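Local atomic coordinates of aggregative adherence fimbrial subunit AggA (Escherichia coli O104:H4 str. C227-11, PDB entry 4PH8), a protein that builds type I aggregative adherence fimbriae as their major subunit, by donor-strand complementation, and probably helps the bacterium adhere to host fibronectin. Residues A[14-19]-A[38-43]; A[26-31]-A[121-126]; A[51-56]-A[99-104]; A[63-68]-A[75-80]. One frame throughout, in Å; residues are numbered along the deposited sequence.

Contact 1. Residues A[14-19]-A[38-43]; sequences CPVTIT and AKVTTS
Four backbone hydrogen bonds join strand 17-19 to strand 38-41, which run antiparallel at 165°. T17 with T41 and T19 with K39 are the hydrogen-bonded pairs; the N of T41 meets O of T17 at 2.9 Å in the carbonyl plane, whereas the N of T17 comes to O of T41 from 28° above that plane. Between these pairs, CA of I18 lies 3.2 Å from O of K39 in a CA-H...O contact. P15 has no N-H to continue the pairing, but its O accepts a bond from OG1 of T42 at 2.6 Å, a hydroxyl placed there by standing anti to the backbone N (chi1 -176°). The pairing belongs to the immunoglobulin-like β-sandwich of chaperone-usher fimbrial subunits. At its loop end, C14 is joined by disulfide to C46, whose N is capped by OG of S43 at the start of helix 44-49.

Polar contacts gather on the face of T17, T19, K39 and T41. The lysine chain bends in its last two torsions, curling NZ back to OG1 of T19 at 2.7 Å, and a water accepts from NZ while donating to O of T17. OG1 of T41 is hydrogen-bonded to O of K106, and its methyl CG2 lies against CB of T17 at 3.8 Å. Apolar packing fills the other face, where I18 lies and CG2 of V16 runs beside CG1 of V40 at 4.0 Å.

Contact 2. Residues A[26-31]-A[121-126]; sequences VGVSST and LIPGEY
The Y126 ring has O of I122 in its plane, at the hydroxyl edge, where OH donates a weak hydrogen bond of 3.3 Å; the ring of H68 meets Y126 edge-to-face, and NE2 of H68 bonds O of P123. The pyrrolidine ring of P123 meets the opposite segment, its CD lying 3.9 Å from CG2 of V28. That same methyl, anti to the backbone N of its valine, presses to 3.0 Å from O of L121, a tight fit. Together these groups close one end of the β-sandwich, where strand 24-26, hydrogen-bonded in parallel to strand 141-155, runs out into a type I turn from G27 to S30. The turn is clasped by N of S30 on O of G27 at 3.1 Å. L121 is the buried apolar residue at the centre of the contact: its CD2 reaches across to CG1 of V26 at 3.9 Å, crossing that side chain at about a right angle, and also lies 3.5 Å from O of G27. Its chi1 of -132° lies away from a staggered position. Glycine suits the start of strand 124-138, because G124 has a phi of 131°, at which a CB would jam against O of P123.

Contact 3. Residues A[51-56]-A[99-104]; sequences AKVWLW and KKLTSG
V53 has the most surface buried by this antiparallel pairing and is bonded to K99 through both its backbone N and O. N of V53 donates to O of K99 at 2.9 Å, from 26° above the carbonyl plane, while N of K99 returns a bond to O of V53 in the plane. The valine side chain, with CG1 anti to the carbonyl carbon (chi1 -68°), spreads both methyls against L101: CG1 meets CD1 of L101 at 3.7 Å and CG2 meets CD2 at 3.8 Å, the side chains crossing at about a right angle. A branched, compact residue suits this buried spot.

K99 shares the same face. Its chain is fully extended from CB onward and carries NZ away from V53 to a salt bridge with D83 and hydrogen bonds to O of F107 and OD1 of N105, so the long methylene arm can be buried while its charge is satisfied. On the other face K52 sits opposite K100 in a non-hydrogen-bonded pair; between the strands, CA of K52 lies 3.3 Å from O of K99 in a CA-H...O contact.

A51, with a side chain small enough to be buried beside T42 and V134, extends the pairing beyond the strand ends: its O accepts from N of L101 at 3.2 Å, nearly along the C=O axis (165°). Strand 97-100 flanks strand 52-68 along one edge; along the other, K52 and W54 bond D135 and A133 of strand 124-138 through their backbones, while V53 packs on V40 of strand 34-41 and L108 of strand 108-114 across the sandwich.

Contact 4. Residues A[63-68]-A[75-80]; sequences KWVLQH and KYTLNP
Four backbone hydrogen bonds bind these strands, two between W64 and L78 and two between L66 and Y76. The shortest runs from N of L78 to O of W64, 2.7 Å and nearly along the C=O axis; N of L66 meets O of Y76 at 2.9 Å in the carbonyl plane. Two side chains have their main polar partners beyond the pair: NE2 of Q67 bonds O of A72, and OH of Y76 bonds O of V120. The segments are the arms of a β-hairpin, strands 64-68 and 75-78 running antiparallel at 165°, and its inner face, with W64, L66 and L78, turns into the sandwich against strands 108-114 and 124-138. There the W64 indole, its CG anti to the carbonyl carbon, offers one face to P80. CG of the proline stands 4.0 Å from the centroid of the five-membered ring, 29° off its normal, in a CH-pi contact that brings it 3.6 Å from NE1. Proline suits this place because its compact ring can lay CB and CG over the indole face.

The other face carries V65, Q67, K75 and T77. K75 and Q67 lie side by side, the glutamine bent at chi2 (73°) so that OE1 comes 3.4 Å from CE of K75. CG1 of V65 touches CB of K75 at 3.9 Å. Near the open end of the hairpin CB of K63 meets CG2 of T77 at 3.5 Å, while the lysine chain extends on toward N79.

From the N terminus, contact 1 closes first, bringing 38-43 back to 14-19 around the loop that holds strand 24-26. Contact 2 opens within that span, so the two cross, and it closes only when the chain returns at 121-126. Contact 3 opens and closes inside this long excursion, and contact 4, a hairpin with six residues between its segments, opens and closes inside contact 3; both draw on strand 52-68. Contacts 1 and 3 meet in the core, where L55 packs on I18, A38 and V40. Contacts 2 and 4 adjoin on the other side of the chain's centre through Y126 and L66, while W64 reaches back from contact 4 to A38 and L55.

Contact 1. Residues A[14-19]-A[38-43]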
loop_
_atom_site.group_PDB
_atom_site.type_symbol
_atom_site.label_atom_id
_atom_site.label_comp_id
_atom_site.label_asym_id
_atom_site.label_seq_id
_atom_site.Cartn_x
_atom_site.Cartn_y
_atom_site.Cartn_z
ATOM N N CYS A 14 17.441 -6.710 1.969
ATOM C CA CYS A 14 16.205 -6.986 2.669
ATOM C C CYS A 14 15.114 -7.299 1.682
ATOM O O CYS A 14 14.996 -6.633 0.673
ATOM C CB CYS A 14 15.824 -5.771 3.514
ATOM S SG CYS A 14 17.072 -5.484 4.770
ATOM N N PRO A 15 14.321 -8.331 1.962
ATOM C CA PRO A 15 13.143 -8.531 1.121
ATOM C C PRO A 15 12.086 -7.484 1.415
ATOM O O PRO A 15 12.028 -6.950 2.528
ATOM C CB PRO A 15 12.627 -9.890 1.555
ATOM C CG PRO A 15 13.155 -10.093 2.913
ATOM C CD PRO A 15 14.425 -9.327 3.039
ATOM N N VAL A 16 11.261 -7.202 0.417
ATOM C CA VAL A 16 10.050 -6.400 0.627
ATOM C C VAL A 16 8.871 -7.317 0.346
ATOM O O VAL A 16 8.678 -7.779 -0.764
ATOM C CB VAL A 16 10.031 -5.084 -0.184
ATOM C CG1 VAL A 16 10.450 -5.284 -1.620
ATOM C CG2 VAL A 16 8.670 -4.398 -0.079
ATOM N N THR A 17 8.128 -7.608 1.398
ATOM C CA THR A 17 7.102 -8.629 1.395
ATOM C C THR A 17 5.766 -7.930 1.576
ATOM O O THR A 17 5.453 -7.445 2.660
ATOM C CB THR A 17 7.363 -9.626 2.538
ATOM O OG1 THR A 17 8.719 -10.114 2.446
ATOM C CG2 THR A 17 6.408 -10.796 2.469
ATOM N N ILE A 18 5.008 -7.854 0.494
ATOM C CA ILE A 18 3.681 -7.213 0.499
ATOM C C ILE A 18 2.599 -8.247 0.240
ATOM O O ILE A 18 2.743 -9.120 -0.620
ATOM C CB ILE A 18 3.572 -6.033 -0.512
ATOM C CG1 ILE A 18 2.152 -5.454 -0.575
ATOM C CG2 ILE A 18 4.000 -6.444 -1.915
ATOM C CD1 ILE A 18 2.067 -4.103 -1.248
ATOM N N THR A 19 1.522 -8.151 0.999
ATOM C CA THR A 19 0.284 -8.828 0.640
ATOM C C THR A 19 -0.838 -7.803 0.562
ATOM O O THR A 19 -0.774 -6.721 1.184
ATOM C CB THR A 19 -0.085 -9.927 1.653
ATOM O OG1 THR A 19 -0.350 -9.336 2.924
ATOM C CG2 THR A 19 1.038 -10.942 1.792
ATOM N N ALA A 38 -3.413 -3.396 2.434
ATOM C CA ALA A 38 -2.086 -3.871 2.104
ATOM C C ALA A 38 -1.262 -3.949 3.387
ATOM O O ALA A 38 -1.487 -3.201 4.346
ATOM C CB ALA A 38 -1.415 -2.948 1.105
ATOM N N LYS A 39 -0.300 -4.850 3.378
ATOM C CA LYS A 39 0.558 -5.098 4.517
ATOM C C LYS A 39 1.962 -5.319 3.983
ATOM O O LYS A 39 2.145 -6.011 2.986
ATOM C CB LYS A 39 0.024 -6.335 5.276
ATOM C CG LYS A 39 0.983 -7.068 6.181
ATOM C CD LYS A 39 0.306 -8.202 6.947
ATOM C CE LYS A 39 -0.127 -9.409 6.113
ATOM N NZ LYS A 39 0.887 -10.023 5.242
ATOM N N VAL A 40 2.949 -4.711 4.637
ATOM C CA VAL A 40 4.342 -4.796 4.198
ATOM C C VAL A 40 5.225 -5.203 5.378
ATOM O O VAL A 40 5.067 -4.718 6.494
ATOM C CB VAL A 40 4.856 -3.451 3.591
ATOM C CG1 VAL A 40 6.226 -3.654 2.969
ATOM C CG2 VAL A 40 3.876 -2.925 2.560
ATOM N N THR A 41 6.160 -6.104 5.123
ATOM C CA THR A 41 7.112 -6.499 6.146
ATOM C C THR A 41 8.422 -6.833 5.461
ATOM O O THR A 41 8.562 -6.694 4.237
ATOM C CB THR A 41 6.573 -7.677 7.000
ATOM O OG1 THR A 41 7.385 -7.850 8.182
ATOM C CG2 THR A 41 6.502 -8.959 6.196
ATOM N N THR A 42 9.393 -7.240 6.263
ATOM C CA THR A 42 10.656 -7.707 5.740
ATOM C C THR A 42 11.180 -8.800 6.688
ATOM O O THR A 42 10.471 -9.210 7.605
ATOM C CB THR A 42 11.644 -6.521 5.560
ATOM O OG1 THR A 42 12.857 -6.990 4.966
ATOM C CG2 THR A 42 11.957 -5.885 6.903
ATOM N N SER A 43 12.412 -9.263 6.477
ATOM C CA SER A 43 12.953 -10.390 7.260
ATOM C C SER A 43 13.250 -10.007 8.717
ATOM O O SER A 43 13.455 -8.828 9.050
ATOM C CB SER A 43 14.222 -10.924 6.611
ATOM O OG SER A 43 15.248 -9.944 6.732
HETATM O O HOH W 1 3.457 -8.777 4.368
#

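Contact 2. Residues A[26-31]-A[121-126]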
loop_
_atom_site.group_PDB
_atom_site.type_symbol
_atom_site.label_atom_id
_atom_site.label_comp_id
_atom_site.label_asym_id
_atom_site.label_seq_id
_atom_site.Cartn_x
_atom_site.Cartn_y
_atom_site.Cartn_z
ATOM N N VAL A 26 -18.464 -7.236 -6.547
ATOM C CA VAL A 26 -19.625 -6.617 -5.913
ATOM C C VAL A 26 -20.630 -6.192 -6.979
ATOM O O VAL A 26 -20.245 -5.925 -8.120
ATOM C CB VAL A 26 -19.198 -5.417 -5.045
ATOM C CG1 VAL A 26 -18.906 -4.194 -5.901
ATOM C CG2 VAL A 26 -20.248 -5.114 -3.992
ATOM N N GLY A 27 -21.905 -6.146 -6.602
ATOM C CA GLY A 27 -22.957 -5.675 -7.492
ATOM C C GLY A 27 -22.961 -4.160 -7.585
ATOM O O GLY A 27 -22.663 -3.466 -6.605
ATOM N N VAL A 28 -23.322 -3.643 -8.758
ATOM C CA VAL A 28 -23.355 -2.197 -9.003
ATOM C C VAL A 28 -24.254 -1.442 -8.009
ATOM O O VAL A 28 -24.006 -0.270 -7.711
ATOM C CB VAL A 28 -23.800 -1.895 -10.459
ATOM C CG1 VAL A 28 -25.301 -2.122 -10.638
ATOM C CG2 VAL A 28 -23.393 -0.492 -10.876
ATOM N N SER A 29 -25.276 -2.120 -7.487
ATOM C CA SER A 29 -26.254 -1.490 -6.588
ATOM C C SER A 29 -25.952 -1.696 -5.100
ATOM O O SER A 29 -26.719 -1.257 -4.248
ATOM C CB SER A 29 -27.657 -2.025 -6.884
ATOM O OG SER A 29 -27.826 -3.323 -6.339
ATOM N N SER A 30 -24.857 -2.379 -4.784
ATOM C CA SER A 30 -24.469 -2.563 -3.387
ATOM C C SER A 30 -24.121 -1.214 -2.756
ATOM O O SER A 30 -23.549 -0.342 -3.413
ATOM C CB SER A 30 -23.281 -3.516 -3.282
ATOM O OG SER A 30 -23.031 -3.856 -1.932
ATOM N N THR A 31 -24.497 -1.038 -1.492
ATOM C CA THR A 31 -24.210 0.192 -0.745
ATOM C C THR A 31 -23.177 -0.021 0.378
ATOM O O THR A 31 -22.802 0.937 1.070
ATOM C CB THR A 31 -25.491 0.762 -0.108
ATOM O OG1 THR A 31 -26.024 -0.186 0.826
ATOM C CG2 THR A 31 -26.526 1.068 -1.181
ATOM N N LEU A 121 -20.622 3.591 -8.443
ATOM C CA LEU A 121 -20.085 2.301 -8.852
ATOM C C LEU A 121 -20.472 2.014 -10.314
ATOM O O LEU A 121 -21.654 1.926 -10.638
ATOM C CB LEU A 121 -20.662 1.221 -7.931
ATOM C CG LEU A 121 -19.734 0.186 -7.299
ATOM C CD1 LEU A 121 -18.537 0.829 -6.601
ATOM C CD2 LEU A 121 -20.545 -0.650 -6.315
ATOM N N ILE A 122 -19.467 1.888 -11.179
ATOM C CA ILE A 122 -19.655 1.571 -12.593
ATOM C C ILE A 122 -19.234 0.124 -12.857
ATOM O O ILE A 122 -18.166 -0.293 -12.401
ATOM C CB ILE A 122 -18.784 2.492 -13.476
ATOM C CG1 ILE A 122 -18.903 3.960 -13.026
ATOM C CG2 ILE A 122 -19.136 2.328 -14.949
ATOM C CD1 ILE A 122 -20.324 4.477 -12.907
ATOM N N PRO A 123 -20.055 -0.648 -13.599
ATOM C CA PRO A 123 -19.655 -2.033 -13.883
ATOM C C PRO A 123 -18.334 -2.134 -14.656
ATOM O O PRO A 123 -17.967 -1.204 -15.381
ATOM C CB PRO A 123 -20.827 -2.583 -14.716
ATOM C CG PRO A 123 -21.979 -1.680 -14.415
ATOM C CD PRO A 123 -21.364 -0.329 -14.207
ATOM N N GLY A 124 -17.631 -3.252 -14.476
ATOM C CA GLY A 124 -16.369 -3.522 -15.173
ATOM C C GLY A 124 -15.248 -3.969 -14.243
ATOM O O GLY A 124 -15.491 -4.323 -13.091
ATOM N N GLU A 125 -14.021 -3.960 -14.761
ATOM C CA GLU A 125 -12.830 -4.334 -13.976
ATOM C C GLU A 125 -12.081 -3.094 -13.493
ATOM O O GLU A 125 -11.872 -2.144 -14.251
ATOM C CB GLU A 125 -11.874 -5.189 -14.817
ATOM C CG GLU A 125 -12.477 -6.455 -15.408
ATOM C CD GLU A 125 -12.925 -7.464 -14.370
ATOM O OE1 GLU A 125 -12.498 -7.387 -13.197
ATOM O OE2 GLU A 125 -13.705 -8.359 -14.740
ATOM N N TYR A 126 -11.681 -3.109 -12.223
ATOM C CA TYR A 126 -10.861 -2.049 -11.660
ATOM C C TYR A 126 -9.589 -2.669 -11.149
ATOM O O TYR A 126 -9.623 -3.793 -10.626
ATOM C CB TYR A 126 -11.586 -1.352 -10.511
ATOM C CG TYR A 126 -12.720 -0.450 -10.941
ATOM C CD1 TYR A 126 -13.993 -0.969 -11.162
ATOM C CD2 TYR A 126 -12.527 0.925 -11.098
ATOM C CE1 TYR A 126 -15.041 -0.150 -11.544
ATOM C CE2 TYR A 126 -13.568 1.757 -11.485
ATOM C CZ TYR A 126 -14.822 1.216 -11.702
ATOM O OH TYR A 126 -15.865 2.028 -12.084
#

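Contact 3. Residues A[51-56]-A[99-104]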
loop_
_atom_site.group_PDB
_atom_site.type_symbol
_atom_site.label_atom_id
_atom_site.label_comp_id
_atom_site.label_asym_id
_atom_site.label_seq_id
_atom_site.Cartn_x
_atom_site.Cartn_y
_atom_site.Cartn_z
ATOM N N ALA A 51 15.294 -1.682 9.561
ATOM C CA ALA A 51 14.640 -1.442 8.268
ATOM C C ALA A 51 13.387 -0.609 8.385
ATOM O O ALA A 51 12.629 -0.753 9.338
ATOM C CB ALA A 51 14.254 -2.777 7.638
ATOM N N LYS A 52 13.147 0.200 7.358
ATOM C CA LYS A 52 11.974 1.038 7.269
ATOM C C LYS A 52 11.245 0.586 6.023
ATOM O O LYS A 52 11.843 0.476 4.956
ATOM C CB LYS A 52 12.390 2.522 7.182
ATOM C CG LYS A 52 11.267 3.496 6.832
ATOM C CD LYS A 52 11.774 4.912 6.569
ATOM C CE LYS A 52 12.457 5.506 7.786
ATOM N NZ LYS A 52 12.877 6.908 7.508
ATOM N N VAL A 53 9.953 0.314 6.162
ATOM C CA VAL A 53 9.158 -0.097 5.030
ATOM C C VAL A 53 8.247 1.029 4.587
ATOM O O VAL A 53 7.939 1.941 5.357
ATOM C CB VAL A 53 8.372 -1.392 5.287
ATOM C CG1 VAL A 53 9.316 -2.564 5.412
ATOM C CG2 VAL A 53 7.467 -1.287 6.510
ATOM N N TRP A 54 7.845 0.956 3.322
ATOM C CA TRP A 54 7.094 2.000 2.660
ATOM C C TRP A 54 5.967 1.395 1.860
ATOM O O TRP A 54 6.069 0.259 1.380
ATOM C CB TRP A 54 7.982 2.760 1.678
ATOM C CG TRP A 54 9.117 3.477 2.300
ATOM C CD1 TRP A 54 10.308 2.948 2.684
ATOM C CD2 TRP A 54 9.184 4.876 2.581
ATOM N NE1 TRP A 54 11.122 3.936 3.205
ATOM C CE2 TRP A 54 10.454 5.128 3.151
ATOM C CE3 TRP A 54 8.294 5.940 2.416
ATOM C CZ2 TRP A 54 10.848 6.401 3.562
ATOM C CZ3 TRP A 54 8.685 7.206 2.822
ATOM C CH2 TRP A 54 9.958 7.420 3.390
ATOM N N LEU A 55 4.921 2.197 1.701
ATOM C CA LEU A 55 3.780 1.872 0.895
ATOM C C LEU A 55 3.292 3.150 0.244
ATOM O O LEU A 55 3.221 4.197 0.894
ATOM C CB LEU A 55 2.712 1.287 1.802
ATOM C CG LEU A 55 1.506 0.567 1.283
ATOM C CD1 LEU A 55 1.865 -0.534 0.289
ATOM C CD2 LEU A 55 0.773 -0.027 2.477
ATOM N N TRP A 56 2.962 3.078 -1.039
ATOM C CA TRP A 56 2.438 4.243 -1.734
ATOM C C TRP A 56 1.652 3.850 -2.963
ATOM O O TRP A 56 1.823 2.763 -3.495
ATOM C CB TRP A 56 3.545 5.270 -2.084
ATOM C CG TRP A 56 4.558 4.875 -3.143
ATOM C CD1 TRP A 56 4.562 5.260 -4.459
ATOM C CD2 TRP A 56 5.750 4.082 -2.962
ATOM N NE1 TRP A 56 5.659 4.742 -5.104
ATOM C CE2 TRP A 56 6.410 4.025 -4.213
ATOM C CE3 TRP A 56 6.314 3.416 -1.877
ATOM C CZ2 TRP A 56 7.594 3.318 -4.404
ATOM C CZ3 TRP A 56 7.501 2.714 -2.069
ATOM C CH2 TRP A 56 8.125 2.669 -3.330
ATOM N N LYS A 99 7.191 3.165 7.851
ATOM C CA LYS A 99 7.222 2.664 9.218
ATOM C C LYS A 99 8.551 2.016 9.508
ATOM O O LYS A 99 8.979 1.154 8.758
ATOM C CB LYS A 99 6.122 1.656 9.431
ATOM C CG LYS A 99 6.020 1.147 10.861
ATOM C CD LYS A 99 4.774 0.273 11.007
ATOM C CE LYS A 99 4.611 -0.274 12.414
ATOM N NZ LYS A 99 3.306 -0.962 12.612
ATOM N N LYS A 100 9.180 2.431 10.606
ATOM C CA LYS A 100 10.358 1.767 11.122
ATOM C C LYS A 100 9.864 0.551 11.907
ATOM O O LYS A 100 9.221 0.682 12.942
ATOM C CB LYS A 100 11.167 2.739 12.002
ATOM C CG LYS A 100 12.203 2.105 12.916
ATOM C CD LYS A 100 13.319 1.414 12.155
ATOM C CE LYS A 100 14.639 1.510 12.916
ATOM N NZ LYS A 100 15.457 2.679 12.496
ATOM N N LEU A 101 10.152 -0.629 11.391
ATOM C CA LEU A 101 9.692 -1.864 12.007
ATOM C C LEU A 101 10.534 -2.209 13.229
ATOM O O LEU A 101 11.695 -1.811 13.322
ATOM C CB LEU A 101 9.754 -2.994 10.988
ATOM C CG LEU A 101 8.893 -2.782 9.733
ATOM C CD1 LEU A 101 9.062 -3.990 8.826
ATOM C CD2 LEU A 101 7.422 -2.566 10.078
ATOM N N THR A 102 9.938 -2.943 14.156
ATOM C CA THR A 102 10.632 -3.475 15.323
ATOM C C THR A 102 10.200 -4.919 15.557
ATOM O O THR A 102 9.219 -5.395 14.966
ATOM C CB THR A 102 10.327 -2.655 16.590
ATOM O OG1 THR A 102 8.927 -2.746 16.898
ATOM C CG2 THR A 102 10.737 -1.193 16.400
ATOM N N SER A 103 10.913 -5.611 16.438
ATOM C CA SER A 103 10.645 -7.022 16.696
ATOM C C SER A 103 9.247 -7.245 17.260
ATOM O O SER A 103 8.668 -8.306 17.068
ATOM C CB SER A 103 11.688 -7.619 17.652
ATOM O OG SER A 103 11.416 -7.286 19.003
ATOM N N GLY A 104 8.714 -6.237 17.942
ATOM C CA GLY A 104 7.378 -6.300 18.521
ATOM C C GLY A 104 6.302 -5.698 17.631
ATOM O O GLY A 104 5.131 -5.731 17.975
#

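Contact 4. Residues A[63-68]-A[75-80]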
loop_
_atom_site.group_PDB
_atom_site.type_symbol
_atom_site.label_atom_id
_atom_site.label_comp_id
_atom_site.label_asym_id
_atom_site.label_seq_id
_atom_site.Cartn_x
_atom_site.Cartn_y
_atom_site.Cartn_z
ATOM N N LYS A 63 -1.559 9.053 -3.387
ATOM C CA LYS A 63 -2.837 8.453 -3.015
ATOM C C LYS A 63 -3.093 7.202 -3.866
ATOM O O LYS A 63 -2.469 6.987 -4.897
ATOM C CB LYS A 63 -3.984 9.470 -3.099
ATOM C CG LYS A 63 -3.908 10.492 -1.982
ATOM C CD LYS A 63 -4.999 11.551 -2.012
ATOM C CE LYS A 63 -4.658 12.655 -1.017
ATOM N NZ LYS A 63 -5.620 13.787 -1.031
ATOM N N TRP A 64 -3.959 6.334 -3.380
ATOM C CA TRP A 64 -4.197 5.067 -4.048
ATOM C C TRP A 64 -5.277 5.251 -5.091
ATOM O O TRP A 64 -6.273 5.887 -4.814
ATOM C CB TRP A 64 -4.632 4.034 -3.012
ATOM C CG TRP A 64 -3.618 3.760 -1.921
ATOM C CD1 TRP A 64 -2.499 4.480 -1.609
ATOM C CD2 TRP A 64 -3.676 2.688 -0.973
ATOM N NE1 TRP A 64 -1.844 3.911 -0.535
ATOM C CE2 TRP A 64 -2.545 2.806 -0.130
ATOM C CE3 TRP A 64 -4.562 1.626 -0.769
ATOM C CZ2 TRP A 64 -2.289 1.912 0.909
ATOM C CZ3 TRP A 64 -4.302 0.730 0.267
ATOM C CH2 TRP A 64 -3.168 0.889 1.100
ATOM N N VAL A 65 -5.067 4.722 -6.298
ATOM C CA VAL A 65 -6.017 4.941 -7.404
ATOM C C VAL A 65 -6.676 3.633 -7.841
ATOM O O VAL A 65 -6.013 2.718 -8.312
ATOM C CB VAL A 65 -5.333 5.614 -8.611
ATOM C CG1 VAL A 65 -6.338 5.887 -9.726
ATOM C CG2 VAL A 65 -4.645 6.899 -8.173
ATOM N N LEU A 66 -7.990 3.561 -7.673
ATOM C CA LEU A 66 -8.768 2.452 -8.198
ATOM C C LEU A 66 -9.223 2.849 -9.603
ATOM O O LEU A 66 -10.071 3.734 -9.760
ATOM C CB LEU A 66 -9.959 2.155 -7.290
ATOM C CG LEU A 66 -10.739 0.867 -7.587
ATOM C CD1 LEU A 66 -9.914 -0.393 -7.355
ATOM C CD2 LEU A 66 -11.998 0.805 -6.742
ATOM N N GLN A 67 -8.662 2.170 -10.605
ATOM C CA GLN A 67 -8.673 2.628 -12.005
ATOM C C GLN A 67 -9.438 1.663 -12.914
ATOM O O GLN A 67 -9.142 0.467 -12.944
ATOM C CB GLN A 67 -7.217 2.753 -12.489
ATOM C CG GLN A 67 -7.029 3.056 -13.968
ATOM C CD GLN A 67 -7.384 4.487 -14.311
ATOM O OE1 GLN A 67 -6.730 5.420 -13.843
ATOM N NE2 GLN A 67 -8.424 4.673 -15.121
ATOM N N HIS A 68 -10.407 2.190 -13.669
ATOM C CA HIS A 68 -11.194 1.373 -14.594
ATOM C C HIS A 68 -10.298 0.926 -15.741
ATOM O O HIS A 68 -9.483 1.703 -16.237
ATOM C CB HIS A 68 -12.413 2.144 -15.117
ATOM C CG HIS A 68 -13.485 1.263 -15.692
ATOM N ND1 HIS A 68 -13.502 0.881 -17.016
ATOM C CD2 HIS A 68 -14.575 0.690 -15.126
ATOM C CE1 HIS A 68 -14.545 0.102 -17.239
ATOM N NE2 HIS A 68 -15.217 -0.025 -16.109
ATOM N N LYS A 75 -11.967 6.700 -12.366
ATOM C CA LYS A 75 -11.041 6.276 -11.331
ATOM C C LYS A 75 -11.422 6.915 -10.020
ATOM O O LYS A 75 -12.098 7.936 -10.006
ATOM C CB LYS A 75 -9.610 6.664 -11.713
ATOM C CG LYS A 75 -9.404 8.151 -11.986
ATOM C CD LYS A 75 -7.933 8.498 -12.159
ATOM C CE LYS A 75 -7.536 8.668 -13.617
ATOM N NZ LYS A 75 -6.167 9.257 -13.722
ATOM N N TYR A 76 -10.991 6.321 -8.911
ATOM C CA TYR A 76 -11.167 6.971 -7.619
ATOM C C TYR A 76 -9.845 7.047 -6.913
ATOM O O TYR A 76 -9.133 6.055 -6.805
ATOM C CB TYR A 76 -12.246 6.298 -6.775
ATOM C CG TYR A 76 -13.636 6.616 -7.292
ATOM C CD1 TYR A 76 -14.072 7.946 -7.427
ATOM C CD2 TYR A 76 -14.505 5.600 -7.670
ATOM C CE1 TYR A 76 -15.334 8.241 -7.927
ATOM C CE2 TYR A 76 -15.762 5.886 -8.163
ATOM C CZ TYR A 76 -16.177 7.203 -8.289
ATOM O OH TYR A 76 -17.445 7.472 -8.780
ATOM N N THR A 77 -9.508 8.262 -6.508
ATOM C CA THR A 77 -8.285 8.535 -5.789
ATOM C C THR A 77 -8.633 8.447 -4.316
ATOM O O THR A 77 -9.521 9.149 -3.836
ATOM C CB THR A 77 -7.763 9.928 -6.171
ATOM O OG1 THR A 77 -7.571 9.973 -7.592
ATOM C CG2 THR A 77 -6.459 10.243 -5.471
ATOM N N LEU A 78 -7.943 7.561 -3.607
ATOM C CA LEU A 78 -8.330 7.176 -2.255
ATOM C C LEU A 78 -7.233 7.531 -1.263
ATOM O O LEU A 78 -6.043 7.296 -1.508
ATOM C CB LEU A 78 -8.644 5.676 -2.207
ATOM C CG LEU A 78 -9.708 5.186 -3.202
ATOM C CD1 LEU A 78 -9.807 3.675 -3.205
ATOM C CD2 LEU A 78 -11.063 5.792 -2.868
ATOM N N ASN A 79 -7.642 8.119 -0.151
ATOM C CA ASN A 79 -6.703 8.491 0.897
ATOM C C ASN A 79 -6.568 7.344 1.900
ATOM O O ASN A 79 -7.570 6.897 2.469
ATOM C CB ASN A 79 -7.182 9.740 1.611
ATOM C CG ASN A 79 -6.099 10.376 2.465
ATOM O OD1 ASN A 79 -4.906 10.333 2.138
ATOM N ND2 ASN A 79 -6.510 10.989 3.551
ATOM N N PRO A 80 -5.335 6.853 2.106
ATOM C CA PRO A 80 -5.176 5.724 3.018
ATOM C C PRO A 80 -5.326 6.055 4.499
ATOM O O PRO A 80 -5.051 7.177 4.942
ATOM C CB PRO A 80 -3.750 5.221 2.760
ATOM C CG PRO A 80 -3.082 6.260 1.952
ATOM C CD PRO A 80 -4.098 7.194 1.389
#